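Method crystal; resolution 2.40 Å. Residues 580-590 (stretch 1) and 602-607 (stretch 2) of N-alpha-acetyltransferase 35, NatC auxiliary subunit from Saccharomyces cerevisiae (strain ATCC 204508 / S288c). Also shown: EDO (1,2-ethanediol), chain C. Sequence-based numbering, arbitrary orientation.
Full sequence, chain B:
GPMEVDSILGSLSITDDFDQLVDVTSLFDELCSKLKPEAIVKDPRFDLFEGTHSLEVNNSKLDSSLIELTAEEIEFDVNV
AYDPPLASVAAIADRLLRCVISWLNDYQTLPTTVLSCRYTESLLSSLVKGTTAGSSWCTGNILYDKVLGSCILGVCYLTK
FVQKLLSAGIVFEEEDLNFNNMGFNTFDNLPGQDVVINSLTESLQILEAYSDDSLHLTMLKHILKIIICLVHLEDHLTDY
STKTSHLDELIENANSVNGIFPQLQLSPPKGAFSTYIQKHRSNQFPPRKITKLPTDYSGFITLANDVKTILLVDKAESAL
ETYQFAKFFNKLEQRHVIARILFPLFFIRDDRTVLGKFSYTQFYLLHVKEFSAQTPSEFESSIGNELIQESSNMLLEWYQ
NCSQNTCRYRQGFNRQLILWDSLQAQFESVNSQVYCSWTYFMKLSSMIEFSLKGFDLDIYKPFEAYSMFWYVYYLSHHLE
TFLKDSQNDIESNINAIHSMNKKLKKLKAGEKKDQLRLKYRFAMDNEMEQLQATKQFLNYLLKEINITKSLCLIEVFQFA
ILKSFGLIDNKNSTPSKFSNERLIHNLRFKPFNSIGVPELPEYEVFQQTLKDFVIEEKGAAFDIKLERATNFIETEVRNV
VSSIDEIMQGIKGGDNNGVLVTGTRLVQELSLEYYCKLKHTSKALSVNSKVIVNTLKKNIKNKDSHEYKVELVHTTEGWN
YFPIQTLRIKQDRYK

Stretch 1, residues 580-590: NERLIHNLRFK
Stretch 2 (602-607) EYEVFQ

Two helices of one chain, 581-588 and 603-607, meet almost at right angles: their N-to-C directions differ by 100°, the axes approach to 11.4 Å, and the nearest CA atoms, Arg582 CA and Tyr603 CA, lie 7.1 Å apart. Both segments have ordinary helical phi/psi, near -65/-40, preceded by extended N-cap residues, Asn580 (-126/163) and Glu602 (-68/160). Asn580, chi1 p (60°), folds its side chain back so that OD1 accepts from Leu583 N at 2.8 Å, capping the first helix. At the other end Phe589 (-99/11) is the first residue to leave helical phi/psi.

The contact buries 438 Å², summed over both sides, and Glu581, His585 and Phe589, spaced four apart, all point CA-to-CB toward the second helix. Tyr603 gives the largest area. Its chi1 is t (174°) and chi2 85°, which lays the ring alongside the first turn of helix 581-588, with Arg582 CB over one face. The ring's far end brings OH to 2.8 Å from Glu581 OE1; Glu581 reaches it with chi1 p (47°), chi2 t (174°) and chi3 -43°.

Arg582 starts sideways but is long enough to return. With chi1 and chi2 both t (-179°, 179°) the chain extends, then chi3 m (-68°) and chi4 -99° turn the guanidinium so that one face covers Tyr603 CD2, 3.4 Å from Arg582 NH2, while its edge meets Glu604. Arg582 NH2 donates to Glu604 OE2 at 2.9 Å (160°) in a salt bridge; Arg582 NH1 adds a weak bond to Glu604 OE2 at 3.3 Å. Glu604, also sideways, bends its carboxylate to this edge through chi1 m (-69°), chi2 p (82°) and chi3 0°. The charged pair thus stays at the exposed margin.

Farther along, aromatic rings pack in series. His585, chi1 t (168°) and chi2 88°, sits between Tyr603 and Phe606. The edge of Tyr603 is directed to the His585 face (centroids 5.2 Å, planes 74°; His585 CD2 to Tyr603 CD1 3.6 Å), and the edge of His585 to the Phe606 face (4.6 Å, 68°; His585 CE1 to Phe606 CD1 3.4 Å). Phe606, chi1 m (-83°) and chi2 88°, is buried, as is Phe589, chi1 m (-68°) and chi2 88°. Their rings pair obliquely, centroids 4.8 Å apart and planes at 53°, with Phe589 CZ 3.6 Å from Phe606 CE2; purely hydrocarbon side chains suit this enclosed end.

Arg588 lies outside the contact, and its NH1 donates to 1,2-ethanediol O1 at 2.8 Å.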

# COMPACT_ATOMS: atom_id res chain seq x y z
N ASN B 580 11.84 2.96 -28.12
CA ASN B 580 12.44 1.77 -28.71
C ASN B 580 12.55 0.68 -27.65
O ASN B 580 12.48 0.94 -26.45
CB ASN B 580 13.81 2.07 -29.35
CG ASN B 580 14.83 2.59 -28.35
OD1 ASN B 580 15.28 1.87 -27.46
ND2 ASN B 580 15.21 3.85 -28.50
N GLU B 581 12.74 -0.56 -28.12
CA GLU B 581 12.72 -1.70 -27.22
C GLU B 581 13.92 -1.72 -26.29
O GLU B 581 13.83 -2.25 -25.17
CB GLU B 581 12.63 -3.00 -28.02
CG GLU B 581 13.60 -3.10 -29.19
CD GLU B 581 13.57 -4.47 -29.85
OE1 GLU B 581 13.54 -5.49 -29.12
OE2 GLU B 581 13.57 -4.53 -31.09
N ARG B 582 15.05 -1.14 -26.71
CA ARG B 582 16.22 -1.09 -25.83
C ARG B 582 15.97 -0.20 -24.62
O ARG B 582 16.33 -0.56 -23.49
CB ARG B 582 17.45 -0.62 -26.61
CG ARG B 582 18.72 -0.57 -25.77
CD ARG B 582 19.92 -0.12 -26.60
NE ARG B 582 20.30 -1.11 -27.60
CZ ARG B 582 21.30 -1.98 -27.45
NH1 ARG B 582 22.03 -1.98 -26.34
NH2 ARG B 582 21.57 -2.85 -28.42
N LEU B 583 15.35 0.96 -24.84
CA LEU B 583 15.05 1.85 -23.72
C LEU B 583 14.06 1.20 -22.76
O LEU B 583 14.19 1.34 -21.54
CB LEU B 583 14.50 3.18 -24.23
CG LEU B 583 15.47 4.07 -25.01
CD1 LEU B 583 14.77 5.32 -25.54
CD2 LEU B 583 16.65 4.46 -24.13
N ILE B 584 13.07 0.49 -23.29
CA ILE B 584 12.07 -0.15 -22.44
C ILE B 584 12.70 -1.29 -21.66
O ILE B 584 12.40 -1.49 -20.47
CB ILE B 584 10.88 -0.63 -23.29
CG1 ILE B 584 10.13 0.57 -23.86
CG2 ILE B 584 9.94 -1.49 -22.47
CD1 ILE B 584 9.07 0.20 -24.86
N HIS B 585 13.60 -2.05 -22.29
CA HIS B 585 14.30 -3.11 -21.58
C HIS B 585 15.17 -2.55 -20.45
O HIS B 585 15.19 -3.11 -19.35
CB HIS B 585 15.17 -3.92 -22.55
CG HIS B 585 16.13 -4.84 -21.86
ND1 HIS B 585 15.80 -6.12 -21.50
CD2 HIS B 585 17.41 -4.64 -21.46
CE1 HIS B 585 16.84 -6.69 -20.91
NE2 HIS B 585 17.83 -5.81 -20.86
N ASN B 586 15.89 -1.46 -20.71
CA ASN B 586 16.77 -0.91 -19.69
C ASN B 586 15.98 -0.34 -18.52
O ASN B 586 16.41 -0.45 -17.36
CB ASN B 586 17.68 0.17 -20.29
CG ASN B 586 18.68 -0.40 -21.26
OD1 ASN B 586 18.98 -1.60 -21.25
ND2 ASN B 586 19.22 0.46 -22.12
N LEU B 587 14.83 0.27 -18.80
CA LEU B 587 13.99 0.81 -17.74
C LEU B 587 13.51 -0.30 -16.81
O LEU B 587 13.44 -0.11 -15.59
CB LEU B 587 12.81 1.55 -18.34
CG LEU B 587 11.79 2.13 -17.35
CD1 LEU B 587 12.41 3.26 -16.54
CD2 LEU B 587 10.53 2.60 -18.07
N ARG B 588 13.16 -1.46 -17.37
CA ARG B 588 12.65 -2.55 -16.54
C ARG B 588 13.71 -3.06 -15.58
O ARG B 588 13.40 -3.39 -14.42
CB ARG B 588 12.14 -3.69 -17.44
CG ARG B 588 11.90 -5.01 -16.72
CD ARG B 588 10.81 -4.89 -15.67
NE ARG B 588 9.51 -4.60 -16.26
CZ ARG B 588 8.54 -3.95 -15.63
NH1 ARG B 588 8.72 -3.52 -14.39
NH2 ARG B 588 7.38 -3.72 -16.24
N PHE B 589 14.97 -3.09 -16.02
CA PHE B 589 16.07 -3.62 -15.22
C PHE B 589 16.89 -2.52 -14.55
O PHE B 589 17.96 -2.80 -14.01
CB PHE B 589 16.96 -4.49 -16.10
CG PHE B 589 16.30 -5.77 -16.54
CD1 PHE B 589 15.54 -5.81 -17.70
CD2 PHE B 589 16.43 -6.92 -15.79
CE1 PHE B 589 14.93 -6.99 -18.10
CE2 PHE B 589 15.83 -8.10 -16.18
CZ PHE B 589 15.07 -8.14 -17.34
N LYS B 590 16.39 -1.29 -14.56
CA LYS B 590 17.05 -0.20 -13.83
C LYS B 590 17.35 -0.52 -12.37
O LYS B 590 18.44 -0.14 -11.91
CB LYS B 590 16.18 1.07 -13.95
CG LYS B 590 16.77 2.32 -13.32
CD LYS B 590 15.86 3.51 -13.58
CE LYS B 590 16.46 4.82 -13.09
NZ LYS B 590 16.56 4.88 -11.60
N GLU B 602 23.96 -7.70 -20.48
CA GLU B 602 23.69 -6.67 -21.47
C GLU B 602 22.45 -7.03 -22.29
O GLU B 602 22.02 -8.18 -22.36
CB GLU B 602 24.89 -6.49 -22.40
CG GLU B 602 26.09 -5.81 -21.75
CD GLU B 602 25.87 -4.33 -21.50
OE1 GLU B 602 25.01 -3.73 -22.19
OE2 GLU B 602 26.55 -3.76 -20.63
N TYR B 603 21.87 -5.99 -22.91
CA TYR B 603 20.70 -6.19 -23.75
C TYR B 603 20.95 -7.25 -24.82
O TYR B 603 20.07 -8.08 -25.10
CB TYR B 603 20.31 -4.85 -24.39
CG TYR B 603 19.19 -4.90 -25.39
CD1 TYR B 603 17.87 -4.85 -24.99
CD2 TYR B 603 19.46 -4.97 -26.75
CE1 TYR B 603 16.84 -4.89 -25.91
CE2 TYR B 603 18.45 -5.01 -27.68
CZ TYR B 603 17.14 -4.97 -27.26
OH TYR B 603 16.13 -5.01 -28.19
N GLU B 604 22.15 -7.26 -25.41
CA GLU B 604 22.46 -8.23 -26.45
C GLU B 604 22.46 -9.66 -25.92
O GLU B 604 22.11 -10.59 -26.66
CB GLU B 604 23.81 -7.90 -27.09
CG GLU B 604 23.82 -6.62 -27.93
CD GLU B 604 23.99 -5.36 -27.11
OE1 GLU B 604 24.09 -5.46 -25.86
OE2 GLU B 604 24.02 -4.26 -27.70
N VAL B 605 22.83 -9.86 -24.66
CA VAL B 605 22.84 -11.20 -24.09
C VAL B 605 21.41 -11.72 -23.92
O VAL B 605 21.13 -12.89 -24.19
CB VAL B 605 23.61 -11.22 -22.76
CG1 VAL B 605 23.60 -12.62 -22.16
CG2 VAL B 605 25.03 -10.73 -22.96
N PHE B 606 20.49 -10.85 -23.49
CA PHE B 606 19.09 -11.23 -23.40
C PHE B 606 18.56 -11.68 -24.75
O PHE B 606 17.84 -12.69 -24.84
CB PHE B 606 18.25 -10.06 -22.88
CG PHE B 606 18.24 -9.92 -21.38
CD1 PHE B 606 19.21 -9.18 -20.72
CD2 PHE B 606 17.22 -10.50 -20.62
CE1 PHE B 606 19.19 -9.04 -19.34
CE2 PHE B 606 17.20 -10.37 -19.24
CZ PHE B 606 18.18 -9.63 -18.60
N GLN B 607 18.90 -10.96 -25.82
CA GLN B 607 18.39 -11.30 -27.15
C GLN B 607 18.98 -12.61 -27.64
O GLN B 607 18.26 -13.47 -28.17
CB GLN B 607 18.70 -10.17 -28.13
CG GLN B 607 18.28 -8.79 -27.64
CD GLN B 607 16.81 -8.73 -27.26
OE1 GLN B 607 15.95 -9.19 -28.01
NE2 GLN B 607 16.53 -8.17 -26.09
C1 EDO C . 11.32 -2.62 -12.07
O1 EDO C . 10.75 -3.87 -12.48
C2 EDO C . 10.60 -2.10 -10.83
O2 EDO C . 9.24 -1.80 -11.14